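Local coordinates for protein probable AP endonuclease (African swine fever virus, PDB 6KI3) that probably repairs DNA by cutting the backbone on the 5' side of abasic sites with a three-zinc centre, and also acts as a proofreading 3'-5' exonuclease, at residues Val81-Gly84 against Thr85-Asp88; Ala186-Ser190 against Ser191-Ile195; Ser213-Pro217 against Ser218-Phe222; Ser257-Tyr260 against Cys261-Tyr265; Met283-Gln286 against Thr287-Ala291. All blocks are in the same frame, centred on the assembly; numbering follows the deposited sequence.

Interaction 1. Residues Val81-Gly84 against Thr85-Asp88. With ZN (zinc ion), chain K; nucleotides of chain D; nucleotides of chain B; nucleotides of chain C.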
# COMPACT_ATOMS: atom_id res chain seq x y z
N VAL A 81 5.43 1.66 6.18
CA VAL A 81 4.44 0.60 6.36
C VAL A 81 5.06 -0.70 5.88
O VAL A 81 5.86 -0.73 4.93
CB VAL A 81 3.12 0.91 5.61
CG1 VAL A 81 3.33 0.93 4.10
CG2 VAL A 81 2.03 -0.08 6.00
N ALA A 82 4.71 -1.79 6.55
CA ALA A 82 5.17 -3.12 6.19
C ALA A 82 4.08 -3.83 5.40
O ALA A 82 2.91 -3.79 5.80
CB ALA A 82 5.56 -3.93 7.42
N HIS A 83 4.45 -4.46 4.30
CA HIS A 83 3.52 -5.29 3.55
C HIS A 83 3.61 -6.71 4.08
O HIS A 83 4.71 -7.27 4.20
CB HIS A 83 3.83 -5.26 2.05
CG HIS A 83 2.73 -5.79 1.20
ND1 HIS A 83 2.21 -7.06 1.35
CD2 HIS A 83 2.03 -5.22 0.18
CE1 HIS A 83 1.25 -7.25 0.46
NE2 HIS A 83 1.12 -6.15 -0.26
N GLY A 84 2.46 -7.28 4.42
CA GLY A 84 2.44 -8.64 4.92
C GLY A 84 2.81 -9.65 3.85
O GLY A 84 2.80 -9.37 2.65
N THR A 85 3.15 -10.85 4.30
CA THR A 85 3.44 -11.93 3.37
C THR A 85 2.17 -12.34 2.64
O THR A 85 1.05 -12.03 3.05
CB THR A 85 4.03 -13.13 4.10
OG1 THR A 85 3.00 -13.81 4.82
CG2 THR A 85 5.11 -12.69 5.07
N TYR A 86 2.35 -13.06 1.53
CA TYR A 86 1.21 -13.57 0.79
C TYR A 86 0.50 -14.71 1.51
O TYR A 86 -0.60 -15.09 1.10
CB TYR A 86 1.66 -14.02 -0.60
CG TYR A 86 2.29 -12.91 -1.42
CD1 TYR A 86 1.87 -11.60 -1.27
CD2 TYR A 86 3.31 -13.18 -2.32
CE1 TYR A 86 2.44 -10.58 -2.00
CE2 TYR A 86 3.88 -12.16 -3.06
CZ TYR A 86 3.45 -10.86 -2.89
OH TYR A 86 4.02 -9.84 -3.62
N LEU A 87 1.10 -15.25 2.57
CA LEU A 87 0.49 -16.31 3.36
C LEU A 87 -0.32 -15.78 4.54
O LEU A 87 -0.85 -16.58 5.31
CB LEU A 87 1.57 -17.27 3.89
CG LEU A 87 2.79 -17.55 3.01
CD1 LEU A 87 3.75 -18.49 3.73
CD2 LEU A 87 2.39 -18.13 1.67
N ASP A 88 -0.42 -14.46 4.70
CA ASP A 88 -1.12 -13.86 5.83
C ASP A 88 -2.62 -13.78 5.52
O ASP A 88 -3.21 -12.72 5.33
CB ASP A 88 -0.55 -12.49 6.14
CG ASP A 88 0.86 -12.56 6.69
OD1 ASP A 88 1.24 -13.62 7.23
OD2 ASP A 88 1.59 -11.55 6.58
ZN ZN K . -0.38 -5.71 -1.75
P DG D 10 -0.40 -22.47 2.15
OP1 DG D 10 -1.75 -23.04 2.36
OP2 DG D 10 0.41 -22.91 0.99
O5' DG D 10 -0.51 -20.88 2.10
C5' DG D 10 -1.25 -20.19 3.10
C4' DG D 10 -2.27 -19.26 2.47
O4' DG D 10 -1.60 -18.31 1.61
C3' DG D 10 -3.33 -19.93 1.61
O3' DG D 10 -4.54 -19.21 1.70
C2' DG D 10 -2.72 -19.85 0.21
C1' DG D 10 -1.98 -18.52 0.26
N9 DG D 10 -0.77 -18.49 -0.56
C8 DG D 10 0.25 -19.41 -0.57
N7 DG D 10 1.21 -19.12 -1.40
C5 DG D 10 0.81 -17.93 -1.98
C6 DG D 10 1.44 -17.13 -2.96
O6 DG D 10 2.52 -17.33 -3.53
N1 DG D 10 0.69 -16.00 -3.28
C2 DG D 10 -0.52 -15.68 -2.71
N2 DG D 10 -1.10 -14.55 -3.14
N3 DG D 10 -1.13 -16.42 -1.79
C4 DG D 10 -0.41 -17.52 -1.48
P DC B 9 4.06 -10.01 -11.40
OP1 DC B 9 3.87 -8.73 -12.05
OP2 DC B 9 5.40 -10.52 -11.23
O5' DC B 9 3.35 -9.92 -10.00
C5' DC B 9 2.05 -9.37 -9.95
C4' DC B 9 1.46 -9.49 -8.56
O4' DC B 9 1.22 -10.86 -8.25
C3' DC B 9 2.34 -8.98 -7.43
O3' DC B 9 2.01 -7.62 -7.19
C2' DC B 9 1.88 -9.81 -6.25
C1' DC B 9 1.17 -11.02 -6.86
N1 DC B 9 1.82 -12.27 -6.54
C2 DC B 9 1.24 -13.12 -5.60
O2 DC B 9 0.18 -12.79 -5.08
N3 DC B 9 1.84 -14.29 -5.31
C4 DC B 9 2.99 -14.60 -5.90
N4 DC B 9 3.57 -15.75 -5.56
C5 DC B 9 3.61 -13.76 -6.86
C6 DC B 9 3.00 -12.61 -7.14
P DC C 2 6.50 -8.50 -5.61
OP1 DC C 2 7.17 -8.59 -6.93
OP2 DC C 2 5.16 -9.10 -5.41
O5' DC C 2 7.47 -9.11 -4.50
C5' DC C 2 8.85 -8.75 -4.48
C4' DC C 2 9.51 -9.22 -3.20
O4' DC C 2 9.50 -10.67 -3.16
C3' DC C 2 10.96 -8.81 -3.03
O3' DC C 2 11.22 -8.61 -1.65
C2' DC C 2 11.72 -10.01 -3.59
C1' DC C 2 10.82 -11.17 -3.17
N1 DC C 2 10.87 -12.33 -4.10
C2 DC C 2 10.80 -13.63 -3.60
O2 DC C 2 10.71 -13.80 -2.37
N3 DC C 2 10.84 -14.67 -4.46
C4 DC C 2 10.94 -14.45 -5.77
N4 DC C 2 10.98 -15.51 -6.59
C5 DC C 2 11.01 -13.13 -6.31
C6 DC C 2 10.97 -12.11 -5.45
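Y86 swings its ring back along the chain until CE1 stands 4.3 Å from CE1 of H83, while one face of the ring overlaps the cytosine of DC9 of chain B, offset toward the rim. CD2 of Y86 lies 3.5 Å from N3 of that base. The cytosine faces DG10 of chain D as in a Watson-Crick pair, and CB of Y86 comes 3.5 Å from C2 of the guanine, so the tyrosine covers the base pair next to the abasic-site analogue. This is consistent with a side chain that intrudes into the damaged duplex. L87 joins in with CD2, 3.4 Å from C8 of DG10 of chain D.

H83 works from the other end. Its NE2 binds a zinc ion at 2.2 Å, and its ND1 donates to G84 O at 2.7 Å, only 7° out of the ring plane and on a carbonyl lone pair. That bond, with the zinc at NE2, holds the imidazole in its rotation. Past G84, a type I turn from T85 to D88 carries Y86 and L87; T85 OG1 accepts from L87 N at 3.3 Å, an ST turn, and D88 OD2 takes a weak bond from T85 N.

H120 and E147 complete the protein ligands of this zinc. Strand 79-83 pairs with strands 46-49 and 116-120 in the barrel, and T85 and D88 pack on helix 96-112.

Interaction 2. Residues Ala186-Ser190 against Ser191-Ile195. With ZN (zinc ion), chain I; nucleotides of chain C.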
# COMPACT_ATOMS: atom_id res chain seq x y z
N ALA A 186 -4.51 0.07 -9.11
CA ALA A 186 -4.40 -0.98 -10.11
C ALA A 186 -5.32 -2.16 -9.82
O ALA A 186 -5.69 -2.88 -10.76
CB ALA A 186 -2.95 -1.47 -10.22
N HIS A 187 -5.70 -2.36 -8.56
CA HIS A 187 -6.53 -3.51 -8.21
C HIS A 187 -8.01 -3.23 -8.44
O HIS A 187 -8.72 -4.07 -9.01
CB HIS A 187 -6.28 -3.91 -6.76
CG HIS A 187 -4.91 -4.45 -6.51
ND1 HIS A 187 -4.53 -5.00 -5.30
CD2 HIS A 187 -3.82 -4.53 -7.31
CE1 HIS A 187 -3.27 -5.39 -5.37
NE2 HIS A 187 -2.82 -5.11 -6.58
N ILE A 188 -8.49 -2.06 -8.01
CA ILE A 188 -9.89 -1.72 -8.26
C ILE A 188 -10.14 -1.57 -9.75
O ILE A 188 -11.24 -1.83 -10.24
CB ILE A 188 -10.29 -0.45 -7.48
CG1 ILE A 188 -9.57 0.79 -8.03
CG2 ILE A 188 -10.02 -0.62 -6.00
CD1 ILE A 188 -10.08 2.09 -7.46
N TRP A 189 -9.12 -1.15 -10.50
CA TRP A 189 -9.21 -1.16 -11.96
C TRP A 189 -9.33 -2.59 -12.48
O TRP A 189 -10.21 -2.88 -13.31
CB TRP A 189 -7.98 -0.47 -12.56
CG TRP A 189 -7.82 -0.66 -14.04
CD1 TRP A 189 -7.13 -1.65 -14.67
CD2 TRP A 189 -8.36 0.17 -15.07
NE1 TRP A 189 -7.20 -1.49 -16.03
CE2 TRP A 189 -7.95 -0.37 -16.30
CE3 TRP A 189 -9.14 1.33 -15.08
CZ2 TRP A 189 -8.30 0.19 -17.53
CZ3 TRP A 189 -9.49 1.89 -16.29
CH2 TRP A 189 -9.06 1.32 -17.50
N SER A 190 -8.47 -3.48 -12.00
CA SER A 190 -8.54 -4.88 -12.40
C SER A 190 -9.87 -5.51 -11.99
O SER A 190 -10.35 -6.43 -12.66
CB SER A 190 -7.37 -5.66 -11.79
OG SER A 190 -7.50 -7.05 -12.01
N SER A 191 -10.47 -5.03 -10.91
CA SER A 191 -11.76 -5.54 -10.46
C SER A 191 -12.94 -4.87 -11.17
O SER A 191 -14.09 -5.24 -10.89
CB SER A 191 -11.90 -5.37 -8.95
OG SER A 191 -11.00 -6.22 -8.26
N GLY A 192 -12.69 -3.91 -12.05
CA GLY A 192 -13.72 -3.34 -12.89
C GLY A 192 -14.18 -1.93 -12.56
O GLY A 192 -15.31 -1.58 -12.91
N VAL A 193 -13.34 -1.11 -11.92
CA VAL A 193 -13.70 0.26 -11.58
C VAL A 193 -12.93 1.19 -12.51
O VAL A 193 -11.70 1.32 -12.40
CB VAL A 193 -13.40 0.58 -10.11
CG1 VAL A 193 -13.79 2.01 -9.78
CG2 VAL A 193 -14.13 -0.40 -9.19
N ASN A 194 -13.65 1.83 -13.43
CA ASN A 194 -13.04 2.79 -14.34
C ASN A 194 -12.68 4.06 -13.57
O ASN A 194 -13.56 4.79 -13.11
CB ASN A 194 -14.00 3.10 -15.49
CG ASN A 194 -13.35 3.92 -16.60
OD1 ASN A 194 -12.39 4.65 -16.38
ND2 ASN A 194 -13.89 3.79 -17.81
N ILE A 195 -11.38 4.31 -13.43
CA ILE A 195 -10.89 5.50 -12.73
C ILE A 195 -9.98 6.29 -13.66
O ILE A 195 -9.06 6.98 -13.21
CB ILE A 195 -10.16 5.13 -11.43
CG1 ILE A 195 -9.07 4.10 -11.71
CG2 ILE A 195 -11.15 4.59 -10.40
CD1 ILE A 195 -8.22 3.75 -10.51
ZN ZN I . -0.89 -5.53 -7.25
O5' 3DR C 1 1.89 -5.56 -4.99
P 3DR C 1 0.34 -5.97 -4.84
OP1 3DR C 1 0.25 -6.58 -3.46
OP2 3DR C 1 -0.38 -4.65 -5.00
OP3 3DR C 1 0.10 -6.95 -5.96
C2' 3DR C 1 6.04 -5.33 -3.50
C5' 3DR C 1 2.93 -6.42 -4.51
C4' 3DR C 1 4.26 -5.89 -5.03
O4' 3DR C 1 4.29 -4.47 -4.86
C1' 3DR C 1 5.46 -4.07 -4.14
C3' 3DR C 1 5.44 -6.48 -4.28
O3' 3DR C 1 6.41 -6.94 -5.23
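I188 and I195 form the apolar centre, their chains crossing at about a right angle with CD1 of I188 3.9 Å from CD1 of I195. V193 adds its CB, 4.2 Å from CB of I188. Next comes W189, which presents the edge of its indole: CZ3 runs 4.0 Å from OD1 of N194, the ring and amide planes nearly perpendicular, while W189 NE1 is bonded to T229 O and N194 OD1 to S196 N.

Further out, the last turn of helix 185-190 is closed by a Schellman motif. V193 N donates to I188 O at 2.8 Å, and G192 N reaches W189 O from above the carbonyl plane; the positive phi of G192 (108°) turns the chain out of the helix.

H187 points the other way, into the metal centre. With CG anti to its carbonyl carbon (chi1 -67°), NE2 binds a zinc ion at 2.1 Å, and the same ion holds OP2 and OP3 of the abasic-site analogue 3DR1 of chain C, together with D236 and H238. ND1 of H187 bonds to T148 O. The chemistry implies a fixed imidazole: one nitrogen meets metal, the other meets backbone, and the zinc carries the grip on to the analogue's phosphate.

Interaction 3. Residues Ser213-Pro217 against Ser218-Phe222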
# COMPACT_ATOMS: atom_id res chain seq x y z
N SER A 213 -17.57 8.17 8.24
CA SER A 213 -17.97 7.74 9.57
C SER A 213 -17.74 6.26 9.81
O SER A 213 -17.88 5.80 10.95
CB SER A 213 -19.44 8.08 9.80
N VAL A 214 -17.39 5.50 8.77
CA VAL A 214 -17.10 4.09 8.89
C VAL A 214 -15.63 3.79 8.60
O VAL A 214 -15.03 2.92 9.23
CB VAL A 214 -18.02 3.26 7.97
CG1 VAL A 214 -17.98 1.81 8.38
CG2 VAL A 214 -19.44 3.80 8.02
N ILE A 215 -15.05 4.50 7.64
CA ILE A 215 -13.62 4.40 7.34
C ILE A 215 -13.09 5.82 7.17
O ILE A 215 -13.15 6.39 6.07
CB ILE A 215 -13.35 3.51 6.12
CG1 ILE A 215 -11.89 3.59 5.68
CG2 ILE A 215 -14.33 3.81 4.98
CD1 ILE A 215 -10.90 3.13 6.73
N PRO A 216 -12.58 6.44 8.23
CA PRO A 216 -12.14 7.83 8.13
C PRO A 216 -10.85 7.92 7.33
O PRO A 216 -10.05 6.97 7.29
CB PRO A 216 -11.92 8.25 9.59
CG PRO A 216 -11.65 6.98 10.31
CD PRO A 216 -12.48 5.93 9.62
N PRO A 217 -10.60 9.06 6.67
CA PRO A 217 -9.37 9.19 5.87
C PRO A 217 -8.10 9.14 6.69
O PRO A 217 -7.02 8.95 6.12
CB PRO A 217 -9.54 10.56 5.19
CG PRO A 217 -10.52 11.30 6.06
CD PRO A 217 -11.46 10.26 6.58
N SER A 218 -8.18 9.29 8.01
CA SER A 218 -7.01 9.10 8.85
C SER A 218 -6.51 7.67 8.81
O SER A 218 -5.33 7.42 9.08
CB SER A 218 -7.32 9.51 10.29
OG SER A 218 -8.34 8.69 10.84
N HIS A 219 -7.38 6.72 8.48
CA HIS A 219 -7.04 5.30 8.38
C HIS A 219 -7.09 4.81 6.94
O HIS A 219 -7.48 3.68 6.67
CB HIS A 219 -7.96 4.46 9.26
CG HIS A 219 -7.69 4.59 10.73
ND1 HIS A 219 -7.78 5.79 11.40
CD2 HIS A 219 -7.35 3.66 11.65
CE1 HIS A 219 -7.49 5.60 12.67
NE2 HIS A 219 -7.22 4.31 12.85
N ILE A 220 -6.69 5.66 6.00
CA ILE A 220 -6.70 5.33 4.58
C ILE A 220 -5.32 5.61 4.00
O ILE A 220 -4.78 6.70 4.18
CB ILE A 220 -7.78 6.12 3.81
CG1 ILE A 220 -9.18 5.70 4.27
CG2 ILE A 220 -7.63 5.92 2.31
CD1 ILE A 220 -10.31 6.39 3.51
N MET A 221 -4.76 4.62 3.30
CA MET A 221 -3.51 4.76 2.57
C MET A 221 -3.73 4.32 1.13
O MET A 221 -4.74 3.69 0.80
CB MET A 221 -2.38 3.95 3.22
CG MET A 221 -2.54 2.45 3.09
SD MET A 221 -1.08 1.56 3.66
CE MET A 221 0.09 1.98 2.37
N PHE A 222 -2.77 4.64 0.27
CA PHE A 222 -2.94 4.43 -1.16
C PHE A 222 -1.72 3.76 -1.78
O PHE A 222 -0.58 4.05 -1.40
CB PHE A 222 -3.20 5.75 -1.89
CG PHE A 222 -4.59 6.27 -1.72
CD1 PHE A 222 -4.91 7.09 -0.65
CD2 PHE A 222 -5.58 5.93 -2.62
CE1 PHE A 222 -6.19 7.56 -0.49
CE2 PHE A 222 -6.87 6.40 -2.46
CZ PHE A 222 -7.18 7.22 -1.39
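I220 aims its CB at the preceding turn, where it lies 3.7 Å from P217 O. CG1, set anti to the carbonyl carbon (chi1 -66°), goes deeper, 3.4 Å from P216 O and 3.7 Å from CG1 of I215, whose side chain it crosses at about a right angle. The chain then runs on extended, and CD1 ends 3.8 Å from CA of P217, with Y265 of helix 258-269 beyond it. I215 answers with its own tip: its CD1 reaches back to 3.5 Å from H219 O.

This is an entry turn of the TIM barrel, the loop that brings the chain from helix 198-209 into strand 220-227, the strand that further along carries the zinc ligand H223. H219 N donates to P216 O at 2.9 Å, coming in above the carbonyl plane, 46° out of it, and I220 N makes a weak bond to P217 O.

H219 lies alongside P216, both pointing the same way. S218 OG sits in the plane of the imidazole at its edge, hydrogen-bonded to H219 ND1 at 3.0 Å, and the same oxygen rests against CB and CG of P216. I215 is buried between helix 161-174, at F168, and strand 179-184, at L181.

Interaction 4. Residues Ser257-Tyr260 against Cys261-Tyr265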
# COMPACT_ATOMS: atom_id res chain seq x y z
N SER A 257 -6.58 13.56 -15.70
CA SER A 257 -6.55 12.13 -15.43
C SER A 257 -7.25 11.82 -14.11
O SER A 257 -7.51 12.71 -13.29
CB SER A 257 -5.10 11.63 -15.37
OG SER A 257 -4.39 12.26 -14.32
N GLY A 258 -7.55 10.54 -13.91
CA GLY A 258 -8.09 10.11 -12.63
C GLY A 258 -7.06 10.14 -11.52
O GLY A 258 -7.42 10.30 -10.35
N LEU A 259 -5.78 10.01 -11.87
CA LEU A 259 -4.73 10.01 -10.85
C LEU A 259 -4.62 11.37 -10.17
O LEU A 259 -4.45 11.44 -8.95
CB LEU A 259 -3.39 9.62 -11.47
CG LEU A 259 -2.24 9.77 -10.54
CD1 LEU A 259 -2.02 8.54 -9.77
CD2 LEU A 259 -0.97 10.19 -11.25
N TYR A 260 -4.70 12.46 -10.94
CA TYR A 260 -4.61 13.79 -10.35
C TYR A 260 -5.71 14.02 -9.33
O TYR A 260 -5.50 14.74 -8.34
CB TYR A 260 -4.64 14.87 -11.43
CG TYR A 260 -4.64 16.27 -10.86
CD1 TYR A 260 -3.55 16.74 -10.14
CD2 TYR A 260 -5.73 17.11 -11.05
CE1 TYR A 260 -3.55 18.02 -9.62
CE2 TYR A 260 -5.73 18.40 -10.53
CZ TYR A 260 -4.63 18.85 -9.82
OH TYR A 260 -4.63 20.12 -9.30
N CYS A 261 -6.89 13.43 -9.54
CA CYS A 261 -7.94 13.50 -8.53
C CYS A 261 -7.56 12.70 -7.29
O CYS A 261 -7.89 13.10 -6.17
CB CYS A 261 -9.26 13.01 -9.11
SG CYS A 261 -10.67 13.19 -7.99
N PHE A 262 -6.86 11.58 -7.47
CA PHE A 262 -6.35 10.83 -6.32
C PHE A 262 -5.28 11.63 -5.59
O PHE A 262 -5.19 11.58 -4.36
CB PHE A 262 -5.80 9.48 -6.77
CG PHE A 262 -6.86 8.42 -6.94
CD1 PHE A 262 -7.29 7.67 -5.86
CD2 PHE A 262 -7.41 8.16 -8.18
CE1 PHE A 262 -8.25 6.69 -6.01
CE2 PHE A 262 -8.37 7.18 -8.34
CZ PHE A 262 -8.80 6.45 -7.25
N VAL A 263 -4.45 12.37 -6.33
CA VAL A 263 -3.40 13.17 -5.71
C VAL A 263 -4.01 14.29 -4.87
O VAL A 263 -3.50 14.62 -3.79
CB VAL A 263 -2.44 13.71 -6.78
CG1 VAL A 263 -1.42 14.66 -6.16
CG2 VAL A 263 -1.74 12.57 -7.49
N GLU A 264 -5.11 14.87 -5.33
CA GLU A 264 -5.75 15.95 -4.59
C GLU A 264 -6.37 15.44 -3.29
O GLU A 264 -6.31 16.12 -2.26
CB GLU A 264 -6.81 16.64 -5.45
CG GLU A 264 -6.23 17.52 -6.55
CD GLU A 264 -7.30 18.16 -7.41
OE1 GLU A 264 -8.36 17.53 -7.61
OE2 GLU A 264 -7.10 19.31 -7.87
N TYR A 265 -6.97 14.25 -3.32
CA TYR A 265 -7.52 13.67 -2.09
C TYR A 265 -6.41 13.30 -1.12
O TYR A 265 -6.53 13.52 0.09
CB TYR A 265 -8.39 12.46 -2.42
CG TYR A 265 -8.81 11.65 -1.22
CD1 TYR A 265 -8.02 10.61 -0.74
CD2 TYR A 265 -10.01 11.91 -0.56
CE1 TYR A 265 -8.40 9.87 0.36
CE2 TYR A 265 -10.39 11.17 0.54
CZ TYR A 265 -9.59 10.15 0.99
OH TYR A 265 -9.97 9.41 2.09
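C261 sets its CB 3.5 Å from G258 O, three residues back in the helix. F262 N bonds to the same G258 O at 3.2 Å. With CG beside its own backbone N (chi1 -82°), its ring turns an edge to the glycine, and CD2 comes 3.0 Å from that carbonyl oxygen. V263 N donates to L259 O at 2.8 Å, nearly along the C=O axis, while CG2 of V263 touches CG of L259 at 4.2 Å.

Helix 258-269 is one of the outer helices of the TIM barrel, packed between helix 198-209, where F262 meets A201 and L205, and helix 282-300, where V263 meets L296 and L300. Its start is capped by S257, the N-cap residue, whose OG takes a weak bond from Y260 N and also bonds to I254 O.

E264 closes over Y260. Its CG stands above one face of the phenol ring, 4.1 Å from the centroid and 20° off the normal, a CH-pi contact. The carboxylate is canted 44° to the ring, and OE2 comes 3.1 Å from CE2 of Y260, whereas OE1 is bonded to the hydroxyl of Y198. Y265 gives its N to C261 O and sends its ring on toward F222 and H269.

Interaction 5. Residues Met283-Gln286 against Thr287-Ala291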
# COMPACT_ATOMS: atom_id res chain seq x y z
N MET A 283 18.83 0.38 -12.37
CA MET A 283 18.79 1.58 -13.21
C MET A 283 17.45 1.72 -13.93
O MET A 283 16.95 2.84 -14.09
CB MET A 283 19.94 1.56 -14.21
CG MET A 283 19.95 2.77 -15.14
SD MET A 283 21.55 3.04 -15.96
CE MET A 283 22.30 1.42 -15.79
N GLN A 284 16.87 0.60 -14.38
CA GLN A 284 15.53 0.67 -14.95
C GLN A 284 14.55 1.25 -13.94
O GLN A 284 13.79 2.17 -14.25
CB GLN A 284 15.06 -0.70 -15.42
CG GLN A 284 16.06 -1.54 -16.17
CD GLN A 284 15.62 -2.99 -16.23
OE1 GLN A 284 15.14 -3.47 -17.26
NE2 GLN A 284 15.76 -3.68 -15.12
N LEU A 285 14.57 0.71 -12.71
CA LEU A 285 13.64 1.16 -11.68
C LEU A 285 13.82 2.64 -11.38
O LEU A 285 12.83 3.37 -11.22
CB LEU A 285 13.84 0.33 -10.41
CG LEU A 285 12.99 0.72 -9.20
CD1 LEU A 285 11.52 0.56 -9.55
CD2 LEU A 285 13.35 -0.11 -7.98
N GLN A 286 15.07 3.11 -11.30
CA GLN A 286 15.31 4.50 -10.95
C GLN A 286 14.86 5.44 -12.07
O GLN A 286 14.30 6.50 -11.80
CB GLN A 286 16.78 4.71 -10.62
CG GLN A 286 17.22 3.97 -9.37
CD GLN A 286 18.64 4.29 -8.96
OE1 GLN A 286 19.06 5.44 -8.97
NE2 GLN A 286 19.39 3.26 -8.58
N THR A 287 15.07 5.05 -13.33
CA THR A 287 14.59 5.87 -14.44
C THR A 287 13.07 5.98 -14.42
O THR A 287 12.51 7.05 -14.68
CB THR A 287 15.07 5.30 -15.77
OG1 THR A 287 16.49 5.13 -15.74
CG2 THR A 287 14.70 6.24 -16.91
N ALA A 288 12.38 4.88 -14.10
CA ALA A 288 10.93 4.91 -14.07
C ALA A 288 10.40 5.78 -12.94
O ALA A 288 9.46 6.56 -13.13
CB ALA A 288 10.38 3.48 -13.94
N LEU A 289 11.01 5.68 -11.75
CA LEU A 289 10.52 6.44 -10.61
C LEU A 289 10.83 7.93 -10.74
O LEU A 289 10.03 8.77 -10.31
CB LEU A 289 11.11 5.89 -9.31
CG LEU A 289 10.76 4.44 -9.00
CD1 LEU A 289 11.68 3.89 -7.92
CD2 LEU A 289 9.31 4.32 -8.57
N THR A 290 11.97 8.28 -11.34
CA THR A 290 12.27 9.69 -11.58
C THR A 290 11.21 10.33 -12.46
O THR A 290 10.83 11.49 -12.25
CB THR A 290 13.65 9.83 -12.22
OG1 THR A 290 13.74 8.96 -13.36
CG2 THR A 290 14.72 9.46 -11.23
N ALA A 291 10.72 9.59 -13.46
CA ALA A 291 9.64 10.11 -14.30
C ALA A 291 8.35 10.25 -13.51
O ALA A 291 7.62 11.24 -13.66
CB ALA A 291 9.44 9.20 -15.51
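T287 turns its OG1 beside its own backbone N, opposite the carbonyl carbon (chi1 -53°), and so drops the hydroxyl back onto M283 O at 2.9 Å. The backbone N of T287 reaches the same oxygen at 3.0 Å, and the two donors approach from opposite faces of the carbonyl plane. Three residues on, T290 rotates the other way (chi1 51°), putting OG1 between two carbonyls, 3.0 Å from Q286 O and 2.6 Å from T287 O; its single proton could go to either.

All this happens early in helix 282-300, the last helix of the chain and one of those on the outside of the TIM barrel, entered soon after the zinc ligand E276. Ordinary i to i+4 backbone bonds run through it, A288 N to Q284 O and L289 N to L285 O among them.

The buried flank belongs to the two leucines. L285 and L289 slant across each other, CD1 of L289 lying 3.7 Å from both CG and CD1 of L285, and CG of L289 also presses on L285 O at 3.2 Å. L285 continues onto L15 and W16 of helix 13-16. Q286 and T290, on another flank, rest against F36 of helix 25-39.

Interactions 1 and 2 reach the zinc centre, each lending one histidine to a different metal ion; interaction 1 is buried and also meets the bases, whereas interaction 2 runs out to an exposed helix end. Interaction 3 enters the barrel sheet on a strand, touching interaction 1 where M221 meets V81. Interaction 4 lies on the helical layer outside that strand: Y265 packs on P217, I220 and F222, and F262 meets both F222 and I195, tying interactions 2, 3 and 4 together. Interaction 5 touches none of the others and has the most solvent-facing side chains. Metal coordination and base contacts mark the centre, buried helix packing the layer around the strands, and threonine-backbone bonds the more exposed helix.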